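Local coordinates for putative regulatory protein (Streptomyces coelicolor A3, PDB 2PZ9) that probably binds DNA as a dimeric transcriptional regulator of the TetR family, at residues Gly145-Asp148 with Lys149-Ala153. Sequence-based numbering, arbitrary orientation.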
loop_
_atom_site.group_PDB
_atom_site.type_symbol
_atom_site.label_atom_id
_atom_site.label_comp_id
_atom_site.label_asym_id
_atom_site.label_seq_id
_atom_site.Cartn_x
_atom_site.Cartn_y
_atom_site.Cartn_z
ATOM N N GLY A 145 -1.614 3.761 -21.682
ATOM C CA GLY A 145 -0.836 2.978 -22.644
ATOM C C GLY A 145 -0.800 1.490 -22.307
ATOM O O GLY A 145 -1.025 0.631 -23.169
ATOM N N LYS A 146 -0.515 1.184 -21.047
ATOM C CA LYS A 146 -0.445 -0.207 -20.600
ATOM C C LYS A 146 -1.790 -0.927 -20.666
ATOM O O LYS A 146 -1.845 -2.118 -20.935
ATOM C CB LYS A 146 0.132 -0.291 -19.191
ATOM C CG LYS A 146 1.572 0.128 -19.116
ATOM C CD LYS A 146 2.091 -0.036 -17.723
ATOM C CE LYS A 146 3.375 0.685 -17.546
ATOM N NZ LYS A 146 3.950 0.266 -16.230
ATOM N N LEU A 147 -2.875 -0.204 -20.412
ATOM C CA LEU A 147 -4.198 -0.783 -20.538
ATOM C C LEU A 147 -4.447 -1.110 -21.997
ATOM O O LEU A 147 -5.055 -2.124 -22.313
ATOM C CB LEU A 147 -5.274 0.158 -20.001
ATOM C CG LEU A 147 -5.221 0.441 -18.497
ATOM C CD1 LEU A 147 -6.134 1.607 -18.135
ATOM C CD2 LEU A 147 -5.553 -0.807 -17.675
ATOM N N ASP A 148 -3.956 -0.271 -22.898
ATOM C CA ASP A 148 -4.039 -0.633 -24.293
ATOM C C ASP A 148 -3.203 -1.863 -24.636
ATOM O O ASP A 148 -3.653 -2.728 -25.366
ATOM C CB ASP A 148 -3.742 0.559 -25.186
ATOM C CG ASP A 148 -5.010 1.179 -25.721
ATOM O OD1 ASP A 148 -5.797 1.716 -24.908
ATOM O OD2 ASP A 148 -5.247 1.085 -26.949
ATOM N N LYS A 149 -2.011 -1.953 -24.059
ATOM C CA LYS A 149 -1.107 -3.084 -24.257
ATOM C C LYS A 149 -1.798 -4.373 -23.784
ATOM O O LYS A 149 -1.747 -5.408 -24.448
ATOM C CB LYS A 149 0.197 -2.825 -23.484
ATOM C CG LYS A 149 1.523 -3.078 -24.237
ATOM C CD LYS A 149 2.506 -1.862 -24.056
ATOM C CE LYS A 149 3.978 -2.213 -23.684
ATOM N NZ LYS A 149 4.650 -3.210 -24.569
ATOM N N LEU A 150 -2.486 -4.307 -22.655
ATOM C CA LEU A 150 -3.246 -5.459 -22.185
ATOM C C LEU A 150 -4.466 -5.756 -23.062
ATOM O O LEU A 150 -4.721 -6.916 -23.351
ATOM C CB LEU A 150 -3.630 -5.298 -20.714
ATOM C CG LEU A 150 -2.434 -5.143 -19.749
ATOM C CD1 LEU A 150 -2.784 -4.283 -18.540
ATOM C CD2 LEU A 150 -1.861 -6.489 -19.310
ATOM N N ARG A 151 -5.203 -4.726 -23.494
ATOM C CA ARG A 151 -6.322 -4.916 -24.415
ATOM C C ARG A 151 -5.820 -5.719 -25.597
ATOM O O ARG A 151 -6.493 -6.628 -26.075
ATOM C CB ARG A 151 -6.901 -3.580 -24.892
ATOM C CG ARG A 151 -8.158 -3.136 -24.144
ATOM C CD ARG A 151 -8.319 -1.610 -24.066
ATOM N NE ARG A 151 -8.631 -1.219 -22.682
ATOM C CZ ARG A 151 -8.443 -0.006 -22.136
ATOM N NH1 ARG A 151 -7.941 1.012 -22.836
ATOM N NH2 ARG A 151 -8.759 0.190 -20.857
ATOM N N ASP A 152 -4.603 -5.399 -26.031
ATOM C CA ASP A 152 -3.978 -6.058 -27.179
ATOM C C ASP A 152 -3.636 -7.498 -26.897
ATOM O O ASP A 152 -3.907 -8.361 -27.717
ATOM C CB ASP A 152 -2.717 -5.324 -27.596
ATOM C CG ASP A 152 -3.012 -3.981 -28.211
ATOM O OD1 ASP A 152 -4.193 -3.750 -28.590
ATOM O OD2 ASP A 152 -2.065 -3.159 -28.317
ATOM N N ALA A 153 -3.023 -7.747 -25.741
ATOM C CA ALA A 153 -2.727 -9.107 -25.310
ATOM C C ALA A 153 -3.967 -9.995 -25.398
ATOM O O ALA A 153 -3.888 -11.127 -25.861
ATOM C CB ALA A 153 -2.184 -9.090 -23.899
#
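Arg151 reaches back along its own helix and lies against Leu147 and Asp148, one turn earlier. Its chain runs back past Leu147 O, and a bend at chi3 (-132°) sets the guanidinium beside Leu147. One face of that group rests on Leu147 CB, 3.5 Å from the plane and displaced toward the rim. Leu147 CB comes closest to Arg151 NH2, at 3.6 Å. Arg151 NH1 meets Asp148 OD1 at 3.1 Å. This salt bridge includes only a weak hydrogen bond, because the N-H points well off the oxygen. The carboxylate and guanidinium planes stand 81° apart, so the two groups do not pair side by side. Arg151 NH2 has another partner, Gln192 OE1 of the second subunit, to which it is hydrogen-bonded. With an alanine in place of Arg151, Asp148 would probably lose this charge partner and Gln192 of the second subunit its bond to the guanidinium.

Leu150 has its CG anti to the carbonyl carbon (chi1 -59°). Leu147 and Leu150 both pack on Leu169 of helix 165-176, whereas Arg151 goes toward the second subunit. Lys146 NZ is hydrogen-bonded to Tyr103 OH, and Asp152 OD1 forms a salt bridge with Arg155.

The backbone keeps the i to i+4 hydrogen bonds of an alpha-helix. Leu150 N bonds to Lys146 O at 2.9 Å, and Arg151 N bonds to Leu147 O at 2.9 Å. The arrangement is an i to i+3 Asp-Arg salt bridge on an amphipathic alpha-helix, here helix 139-155 of the TetR-type C-terminal domain, with the arginine also reaching the dimer partner.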